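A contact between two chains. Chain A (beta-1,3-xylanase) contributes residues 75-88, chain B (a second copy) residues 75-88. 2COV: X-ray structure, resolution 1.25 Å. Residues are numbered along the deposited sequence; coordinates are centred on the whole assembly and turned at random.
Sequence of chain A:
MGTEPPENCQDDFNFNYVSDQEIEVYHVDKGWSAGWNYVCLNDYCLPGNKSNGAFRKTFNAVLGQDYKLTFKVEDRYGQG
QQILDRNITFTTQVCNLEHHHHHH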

ATOM      1  N   ASP A  75     -12.496   6.117   9.723  1.00 10.39           N
ATOM      2  CA  ASP A  75     -13.139   5.522  10.881  1.00 12.09           C
ATOM      3  C   ASP A  75     -12.455   5.950  12.141  1.00 12.35           C
ATOM      4  O   ASP A  75     -11.337   6.429  12.136  1.00 12.56           O
ATOM      5  CB  ASP A  75     -13.124   3.945  10.788  1.00 14.14           C
ATOM      6  CG  ASP A  75     -14.357   3.339  11.708  1.00 14.87           C
ATOM      7  OD1 ASP A  75     -14.283   2.228  11.898  1.00 28.68           O
ATOM      8  OD2 ASP A  75     -15.224   4.120  12.184  1.00 24.96           O
ATOM      9  N   ARG A  76     -13.187   5.846  13.235  1.00 12.79           N
ATOM     10  CA  ARG A  76     -12.598   6.058  14.589  1.00 14.18           C
ATOM     11  C   ARG A  76     -12.333   7.540  14.817  1.00 13.63           C
ATOM     12  O   ARG A  76     -11.458   7.906  15.586  1.00 14.15           O
ATOM     13  CB  ARG A  76     -11.273   5.226  14.798  1.00 15.62           C
ATOM     14  CG  ARG A  76     -11.195   3.756  14.258  1.00 20.19           C
ATOM     15  CD  ARG A  76     -11.696   2.969  15.285  1.00 23.64           C
ATOM     16  NE  ARG A  76     -11.928   1.541  15.084  1.00 23.53           N
ATOM     17  CZ  ARG A  76     -12.434   0.891  16.168  1.00 25.92           C
ATOM     18  NH1 ARG A  76     -12.740  -0.349  16.131  1.00 28.12           N
ATOM     19  NH2 ARG A  76     -12.501   1.525  17.381  1.00 25.52           N
ATOM     20  N   TYR A  77     -13.074   8.414  14.140  1.00 13.39           N
ATOM     21  CA  TYR A  77     -13.055   9.855  14.466  1.00 13.98           C
ATOM     22  C   TYR A  77     -11.646  10.427  14.347  1.00 14.18           C
ATOM     23  O   TYR A  77     -11.113  11.071  15.254  1.00 14.52           O
ATOM     24  CB  TYR A  77     -13.698  10.162  15.834  1.00 16.19           C
ATOM     25  CG  TYR A  77     -15.122   9.685  15.892  1.00 17.68           C
ATOM     26  CD1 TYR A  77     -15.410   8.435  16.412  1.00 19.73           C
ATOM     27  CD2 TYR A  77     -16.188  10.455  15.424  1.00 18.05           C
ATOM     28  CE1 TYR A  77     -16.731   7.897  16.406  1.00 23.09           C
ATOM     29  CE2 TYR A  77     -17.541   9.892  15.435  1.00 17.07           C
ATOM     30  CZ  TYR A  77     -17.748   8.631  15.913  1.00 20.52           C
ATOM     31  OH  TYR A  77     -19.069   8.114  15.895  1.00 24.31           O
ATOM     32  N   GLY A  78     -11.018  10.165  13.209  1.00 13.43           N
ATOM     33  CA  GLY A  78      -9.693  10.681  12.929  1.00 13.56           C
ATOM     34  C   GLY A  78      -8.602   9.683  13.240  1.00 13.59           C
ATOM     35  O   GLY A  78      -7.420   9.923  12.869  1.00 15.47           O
ATOM     36  N   GLN A  79      -8.929   8.558  13.876  1.00 12.51           N
ATOM     37  CA  GLN A  79      -7.927   7.667  14.403  1.00 13.67           C
ATOM     38  C   GLN A  79      -7.758   6.358  13.616  1.00 12.76           C
ATOM     39  O   GLN A  79      -6.956   5.505  13.998  1.00 13.62           O
ATOM     40  CB  GLN A  79      -8.213   7.353  15.865  1.00 14.62           C
ATOM     41  CG  GLN A  79      -8.208   8.583  16.792  1.00 16.90           C
ATOM     42  CD  GLN A  79      -6.855   9.241  16.900  1.00 22.14           C
ATOM     43  OE1 GLN A  79      -5.808   8.582  16.953  1.00 23.87           O
ATOM     44  NE2 GLN A  79      -6.868  10.564  16.971  1.00 26.53           N
ATOM     45  N   GLY A  80      -8.441   6.205  12.486  1.00 13.05           N
ATOM     46  CA  GLY A  80      -8.297   4.976  11.698  1.00 13.58           C
ATOM     47  C   GLY A  80      -9.028   4.970  10.413  1.00 11.83           C
ATOM     48  O   GLY A  80      -9.390   6.049   9.886  1.00 12.40           O
ATOM     49  N   GLN A  81      -9.117   3.801   9.838  1.00 10.92           N
ATOM     50  CA  GLN A  81      -9.734   3.644   8.536  1.00 11.39           C
ATOM     51  C   GLN A  81      -9.977   2.147   8.337  1.00 10.44           C
ATOM     52  O   GLN A  81      -9.454   1.310   9.027  1.00 11.44           O
ATOM     53  CB  GLN A  81      -8.842   4.114   7.376  1.00 13.16           C
ATOM     54  CG  GLN A  81      -7.556   3.364   7.212  1.00 15.04           C
ATOM     55  CD  GLN A  81      -6.723   3.707   5.953  1.00 15.62           C
ATOM     56  OE1 GLN A  81      -5.778   3.012   5.668  1.00 30.05           O
ATOM     57  NE2 GLN A  81      -6.967   4.753   5.344  1.00 18.94           N
ATOM     58  N   GLN A  82     -10.764   1.851   7.311  1.00 10.50           N
ATOM     59  CA  GLN A  82     -10.998   0.487   6.847  1.00 10.45           C
ATOM     60  C   GLN A  82     -11.002   0.481   5.332  1.00 11.05           C
ATOM     61  O   GLN A  82     -11.497   1.400   4.713  1.00 11.74           O
ATOM     62  CB  GLN A  82     -12.326  -0.017   7.389  1.00 12.05           C
ATOM     63  CG  GLN A  82     -12.453  -0.191   8.789  1.00 15.04           C
ATOM     64  CD  GLN A  82     -13.710  -0.975   9.192  1.00 15.95           C
ATOM     65  OE1 GLN A  82     -14.067  -1.836   8.490  1.00 19.66           O
ATOM     66  NE2 GLN A  82     -14.308  -0.636  10.342  1.00 20.13           N
ATOM     67  N   ILE A  83     -10.388  -0.545   4.770  1.00 10.68           N
ATOM     68  CA  ILE A  83     -10.385  -0.777   3.324  1.00 11.17           C
ATOM     69  C   ILE A  83     -10.844  -2.171   3.032  1.00 11.01           C
ATOM     70  O   ILE A  83     -10.315  -3.108   3.549  1.00 13.00           O
ATOM     71  CB  ILE A  83      -9.000  -0.491   2.699  1.00 12.85           C
ATOM     72  CG1 ILE A  83      -8.578   0.969   2.962  1.00 14.71           C
ATOM     73  CG2 ILE A  83      -9.041  -0.783   1.198  1.00 14.16           C
ATOM     74  CD1 ILE A  83      -7.284   1.360   2.342  1.00 18.25           C
ATOM     75  N   LEU A  84     -11.855  -2.284   2.209  1.00 10.73           N
ATOM     76  CA  LEU A  84     -12.470  -3.544   1.825  1.00 10.32           C
ATOM     77  C   LEU A  84     -12.347  -3.776   0.334  1.00 11.60           C
ATOM     78  O   LEU A  84     -12.643  -2.848  -0.403  1.00 11.60           O
ATOM     79  CB  LEU A  84     -13.962  -3.603   2.205  1.00 11.60           C
ATOM     80  CG  LEU A  84     -14.341  -3.447   3.661  1.00 13.44           C
ATOM     81  CD1 LEU A  84     -14.553  -1.979   3.970  1.00 18.78           C
ATOM     82  CD2 LEU A  84     -15.637  -4.079   3.969  1.00 15.62           C
ATOM     83  N   ASP A  85     -11.937  -4.985  -0.072  1.00 11.19           N
ATOM     84  CA  ASP A  85     -11.878  -5.336  -1.473  1.00 11.88           C
ATOM     85  C   ASP A  85     -12.707  -6.554  -1.737  1.00 10.86           C
ATOM     86  O   ASP A  85     -12.648  -7.502  -0.959  1.00 11.34           O
ATOM     87  CB  ASP A  85     -10.424  -5.605  -1.923  1.00 12.32           C
ATOM     88  CG  ASP A  85      -9.411  -4.457  -1.637  1.00 16.24           C
ATOM     89  OD1 ASP A  85      -9.630  -3.378  -2.139  1.00 18.18           O
ATOM     90  OD2 ASP A  85      -8.380  -4.646  -0.862  1.00 19.22           O
ATOM     91  N   ARG A  86     -13.377  -6.604  -2.887  1.00 11.35           N
ATOM     92  CA  ARG A  86     -13.972  -7.883  -3.357  1.00 10.69           C
ATOM     93  C   ARG A  86     -13.991  -7.909  -4.862  1.00 10.36           C
ATOM     94  O   ARG A  86     -14.273  -6.893  -5.491  1.00 11.37           O
ATOM     95  CB  ARG A  86     -15.329  -8.061  -2.769  1.00 12.23           C
ATOM     96  CG  ARG A  86     -16.436  -7.233  -3.333  1.00 11.75           C
ATOM     97  CD  ARG A  86     -17.858  -7.594  -2.762  1.00 14.92           C
ATOM     98  NE  ARG A  86     -18.226  -8.947  -3.245  1.00 15.51           N
ATOM     99  CZ  ARG A  86     -19.479  -9.324  -3.526  1.00 19.39           C
ATOM    100  NH1 ARG A  86     -20.548  -8.565  -3.332  1.00 22.28           N
ATOM    101  NH2 ARG A  86     -19.702 -10.547  -3.987  1.00 22.79           N
ATOM    102  N   ASN A  87     -13.835  -9.080  -5.441  1.00 11.40           N
ATOM    103  CA  ASN A  87     -13.953  -9.248  -6.905  1.00 11.64           C
ATOM    104  C   ASN A  87     -15.328  -9.674  -7.292  1.00 12.00           C
ATOM    105  O   ASN A  87     -15.952 -10.531  -6.633  1.00 12.70           O
ATOM    106  CB  ASN A  87     -12.966 -10.320  -7.407  1.00 11.75           C
ATOM    107  CG  ASN A  87     -11.532  -9.988  -7.200  1.00 12.73           C
ATOM    108  OD1 ASN A  87     -11.163  -8.836  -7.041  1.00 12.32           O
ATOM    109  ND2 ASN A  87     -10.686 -11.057  -7.241  1.00 13.81           N
ATOM    110  N   ILE A  88     -15.819  -9.098  -8.390  1.00 12.03           N
ATOM    111  CA  ILE A  88     -17.144  -9.381  -8.932  1.00 13.69           C
ATOM    112  C   ILE A  88     -17.078  -9.502 -10.465  1.00 14.14           C
ATOM    113  O   ILE A  88     -16.115  -9.085 -11.096  1.00 14.52           O
ATOM    114  CB  ILE A  88     -18.240  -8.323  -8.506  1.00 13.62           C
ATOM    115  CG1 ILE A  88     -17.928  -6.933  -9.039  1.00 14.09           C
ATOM    116  CG2 ILE A  88     -18.371  -8.303  -7.013  1.00 14.49           C
ATOM    117  CD1 ILE A  88     -18.390  -6.638 -10.505  1.00 15.63           C
TER
ATOM    118  N   ASP B  75     -10.979 -12.547   2.940  1.00 10.05           N
ATOM    119  CA  ASP B  75     -12.403 -12.507   2.914  1.00 10.84           C
ATOM    120  C   ASP B  75     -12.923 -12.942   1.531  1.00 11.54           C
ATOM    121  O   ASP B  75     -12.214 -12.892   0.551  1.00 12.26           O
ATOM    122  CB  ASP B  75     -13.029 -11.128   3.340  1.00 13.68           C
ATOM    123  CG  ASP B  75     -14.561 -11.354   3.943  1.00 15.62           C
ATOM    124  OD1 ASP B  75     -15.260 -10.450   4.020  1.00 24.46           O
ATOM    125  OD2 ASP B  75     -14.971 -12.563   4.112  1.00 21.53           O
ATOM    126  N   ARG B  76     -14.173 -13.323   1.494  1.00 13.17           N
ATOM    127  CA  ARG B  76     -14.892 -13.573   0.196  1.00 13.45           C
ATOM    128  C   ARG B  76     -14.341 -14.844  -0.440  1.00 14.14           C
ATOM    129  O   ARG B  76     -14.387 -14.994  -1.637  1.00 14.47           O
ATOM    130  CB  ARG B  76     -14.801 -12.333  -0.777  1.00 15.47           C
ATOM    131  CG  ARG B  76     -14.957 -10.867  -0.257  1.00 18.57           C
ATOM    132  CD  ARG B  76     -16.396 -10.648   0.010  1.00 23.68           C
ATOM    133  NE  ARG B  76     -16.459  -9.372   0.761  1.00 21.53           N
ATOM    134  CZ  ARG B  76     -17.491  -8.772   1.406  1.00 22.93           C
ATOM    135  NH1 ARG B  76     -18.700  -9.185   1.114  1.00 29.47           N
ATOM    136  NH2 ARG B  76     -17.331  -7.608   2.186  1.00 22.58           N
ATOM    137  N   TYR B  77     -13.815 -15.781   0.345  1.00 13.10           N
ATOM    138  CA  TYR B  77     -13.476 -17.102  -0.165  1.00 13.02           C
ATOM    139  C   TYR B  77     -12.517 -17.024  -1.325  1.00 12.28           C
ATOM    140  O   TYR B  77     -12.755 -17.616  -2.400  1.00 13.89           O
ATOM    141  CB  TYR B  77     -14.736 -17.921  -0.426  1.00 16.74           C
ATOM    142  CG  TYR B  77     -15.630 -18.087   0.773  1.00 16.56           C
ATOM    143  CD1 TYR B  77     -16.633 -17.198   1.006  1.00 18.87           C
ATOM    144  CD2 TYR B  77     -15.444 -19.103   1.698  1.00 18.32           C
ATOM    145  CE1 TYR B  77     -17.443 -17.288   2.079  1.00 21.77           C
ATOM    146  CE2 TYR B  77     -16.253 -19.163   2.855  1.00 18.84           C
ATOM    147  CZ  TYR B  77     -17.242 -18.242   2.994  1.00 20.77           C
ATOM    148  OH  TYR B  77     -18.080 -18.228   4.091  1.00 25.96           O
ATOM    149  N   GLY B  78     -11.424 -16.280  -1.159  1.00 12.23           N
ATOM    150  CA  GLY B  78     -10.394 -16.110  -2.159  1.00 12.04           C
ATOM    151  C   GLY B  78     -10.544 -14.870  -3.012  1.00 12.27           C
ATOM    152  O   GLY B  78      -9.654 -14.572  -3.765  1.00 14.04           O
ATOM    153  N   GLN B  79     -11.633 -14.133  -2.816  1.00 12.09           N
ATOM    154  CA  GLN B  79     -11.964 -13.045  -3.738  1.00 12.86           C
ATOM    155  C   GLN B  79     -11.790 -11.664  -3.140  1.00 12.02           C
ATOM    156  O   GLN B  79     -12.122 -10.682  -3.793  1.00 13.04           O
ATOM    157  CB  GLN B  79     -13.358 -13.231  -4.288  1.00 13.57           C
ATOM    158  CG  GLN B  79     -13.561 -14.547  -5.003  1.00 15.36           C
ATOM    159  CD  GLN B  79     -12.796 -14.669  -6.258  1.00 19.94           C
ATOM    160  OE1 GLN B  79     -12.635 -13.659  -6.993  1.00 20.05           O
ATOM    161  NE2 GLN B  79     -12.348 -15.841  -6.584  1.00 26.01           N
ATOM    162  N   GLY B  80     -11.272 -11.588  -1.932  1.00 11.43           N
ATOM    163  CA  GLY B  80     -11.085 -10.255  -1.325  1.00 12.49           C
ATOM    164  C   GLY B  80     -10.414 -10.246  -0.009  1.00 11.02           C
ATOM    165  O   GLY B  80      -9.693 -11.208   0.363  1.00 11.70           O
ATOM    166  N   GLN B  81     -10.448  -9.124   0.688  1.00 10.52           N
ATOM    167  CA  GLN B  81      -9.772  -8.939   1.921  1.00  9.84           C
ATOM    168  C   GLN B  81     -10.382  -7.690   2.594  1.00 10.04           C
ATOM    169  O   GLN B  81     -11.003  -6.891   1.956  1.00 10.90           O
ATOM    170  CB  GLN B  81      -8.266  -8.788   1.740  1.00 12.39           C
ATOM    171  CG  GLN B  81      -7.815  -7.523   1.071  1.00 13.44           C
ATOM    172  CD  GLN B  81      -6.291  -7.342   1.056  1.00 16.21           C
ATOM    173  OE1 GLN B  81      -5.516  -8.252   1.123  1.00 22.55           O
ATOM    174  NE2 GLN B  81      -5.901  -6.187   0.877  1.00 25.83           N
ATOM    175  N   GLN B  82     -10.030  -7.564   3.875  1.00 10.25           N
ATOM    176  CA  GLN B  82     -10.316  -6.348   4.605  1.00  9.95           C
ATOM    177  C   GLN B  82      -9.107  -5.983   5.441  1.00 10.57           C
ATOM    178  O   GLN B  82      -8.474  -6.858   6.014  1.00 11.32           O
ATOM    179  CB  GLN B  82     -11.578  -6.534   5.456  1.00 11.08           C
ATOM    180  CG  GLN B  82     -12.156  -5.381   6.148  1.00 15.88           C
ATOM    181  CD  GLN B  82     -13.589  -5.570   6.668  1.00 14.73           C
ATOM    182  OE1 GLN B  82     -14.167  -6.502   6.305  1.00 20.47           O
ATOM    183  NE2 GLN B  82     -13.992  -4.766   7.683  1.00 20.60           N
ATOM    184  N   ILE B  83      -8.805  -4.685   5.534  1.00 10.32           N
ATOM    185  CA  ILE B  83      -7.762  -4.194   6.399  1.00  9.89           C
ATOM    186  C   ILE B  83      -8.322  -3.078   7.238  1.00 10.06           C
ATOM    187  O   ILE B  83      -8.881  -2.120   6.723  1.00 12.59           O
ATOM    188  CB  ILE B  83      -6.526  -3.711   5.607  1.00 12.06           C
ATOM    189  CG1 ILE B  83      -5.927  -4.873   4.793  1.00 14.12           C
ATOM    190  CG2 ILE B  83      -5.466  -3.131   6.543  1.00 13.80           C
ATOM    191  CD1 ILE B  83      -4.657  -4.497   3.981  1.00 18.67           C
ATOM    192  N   LEU B  84      -8.196  -3.221   8.535  1.00 10.22           N
ATOM    193  CA  LEU B  84      -8.678  -2.253   9.519  1.00 10.47           C
ATOM    194  C   LEU B  84      -7.512  -1.678  10.307  1.00 11.26           C
ATOM    195  O   LEU B  84      -6.696  -2.438  10.787  1.00 11.32           O
ATOM    196  CB  LEU B  84      -9.657  -2.878  10.524  1.00 11.98           C
ATOM    197  CG  LEU B  84     -10.872  -3.603   9.977  1.00 13.50           C
ATOM    198  CD1 LEU B  84     -10.597  -5.093   9.673  1.00 15.29           C
ATOM    199  CD2 LEU B  84     -12.066  -3.570  10.895  1.00 16.79           C
ATOM    200  N   ASP B  85      -7.492  -0.349  10.506  1.00 11.37           N
ATOM    201  CA  ASP B  85      -6.478   0.302  11.341  1.00 11.33           C
ATOM    202  C   ASP B  85      -7.134   1.144  12.409  1.00 10.66           C
ATOM    203  O   ASP B  85      -8.128   1.808  12.146  1.00 11.81           O
ATOM    204  CB  ASP B  85      -5.607   1.256  10.471  1.00 12.78           C
ATOM    205  CG  ASP B  85      -4.897   0.573   9.328  1.00 16.77           C
ATOM    206  OD1 ASP B  85      -4.175  -0.353   9.566  1.00 17.91           O
ATOM    207  OD2 ASP B  85      -5.106   0.985   8.140  1.00 22.38           O
ATOM    208  N   ARG B  86      -6.551   1.171  13.596  1.00 11.16           N
ATOM    209  CA  ARG B  86      -6.995   2.159  14.605  1.00 11.68           C
ATOM    210  C   ARG B  86      -5.839   2.481  15.530  1.00 11.68           C
ATOM    211  O   ARG B  86      -5.047   1.596  15.849  1.00 11.92           O
ATOM    212  CB  ARG B  86      -8.192   1.664  15.416  1.00 13.29           C
ATOM    213  CG  ARG B  86      -7.881   0.570  16.435  1.00 14.31           C
ATOM    214  CD  ARG B  86      -9.118   0.196  17.335  1.00 16.13           C
ATOM    215  NE  ARG B  86      -9.432   1.344  18.189  1.00 17.42           N
ATOM    216  CZ  ARG B  86      -9.879   1.267  19.460  1.00 20.14           C
ATOM    217  NH1 ARG B  86     -10.175   0.106  20.074  1.00 22.65           N
ATOM    218  NH2 ARG B  86     -10.073   2.383  20.125  1.00 22.93           N
ATOM    219  N   ASN B  87      -5.752   3.746  15.921  1.00 11.78           N
ATOM    220  CA  ASN B  87      -4.688   4.198  16.834  1.00 11.78           C
ATOM    221  C   ASN B  87      -5.155   4.124  18.276  1.00 12.97           C
ATOM    222  O   ASN B  87      -6.293   4.510  18.550  1.00 13.79           O
ATOM    223  CB  ASN B  87      -4.334   5.607  16.539  1.00 10.79           C
ATOM    224  CG  ASN B  87      -3.704   5.891  15.218  1.00 13.21           C
ATOM    225  OD1 ASN B  87      -3.713   7.138  14.789  1.00 16.94           O
ATOM    226  ND2 ASN B  87      -3.174   4.955  14.612  1.00 11.15           N
ATOM    227  N   ILE B  88      -4.294   3.649  19.173  1.00 12.69           N
ATOM    228  CA  ILE B  88      -4.629   3.552  20.585  1.00 13.81           C
ATOM    229  C   ILE B  88      -3.444   4.070  21.409  1.00 13.92           C
ATOM    230  O   ILE B  88      -2.341   4.218  20.942  1.00 14.17           O
ATOM    231  CB  ILE B  88      -4.999   2.073  20.999  1.00 14.06           C
ATOM    232  CG1 ILE B  88      -3.879   1.065  20.760  1.00 14.23           C
ATOM    233  CG2 ILE B  88      -6.265   1.704  20.281  1.00 15.15           C
ATOM    234  CD1 ILE B  88      -2.876   0.938  21.884  1.00 15.03           C
TER
HETATM  235  O   HOH W   1     -10.763   0.686  12.385  1.00 20.84           O
HETATM  236  O   HOH W   2      -7.926  -4.136   1.815  1.00 19.82           O
HETATM  237  O   HOH W   3     -14.501  -7.626   1.153  1.00 19.48           O
HETATM  238  O   HOH W   4     -10.746  -8.186  -4.276  1.00 15.53           O

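What joins the two strands most firmly? They run antiparallel, and backbone hydrogen bonds pair them about Ile A83 and Ile B83. Ile A83 N donates to Ile B83 O at 2.9 Å, and Ile B83 N returns the bond to Ile A83 O at 3.0 Å. Farther out, Asp A85 N reaches Gln B81 O at 2.9 Å and Asn A87 N reaches Gln B79 O at 2.9 Å; chain B repeats both bonds.

How do side chains add to this ladder? Asn A87 ND2 donates to Gln B79 OE1 at 3.3 Å, while Gln B82 NE2 makes a weak bond to Gln A82 OE1 at 3.0 Å. Water 3 accepts from Arg B76 NE and donates to Asp A85 O, and water 1 likewise links Arg A76 NE to Asp B85 O.

Why can two arginines meet? The guanidinium of Arg A76 lies flat on that of Arg B86, with Arg A76 NH2 3.2 Å from Arg B86 NE. Both are donors, so this is stacking of like charges; hydrogen bonds elsewhere in the structure engage both side chains.

What suits the close packing? Gly A80 CA sits 3.2 Å from Asp B85 O, where a CB would clash. Leu A84, buried, packs its CD2 3.7 Å from Gln B82 OE1. Together the stretches bury 994 Å².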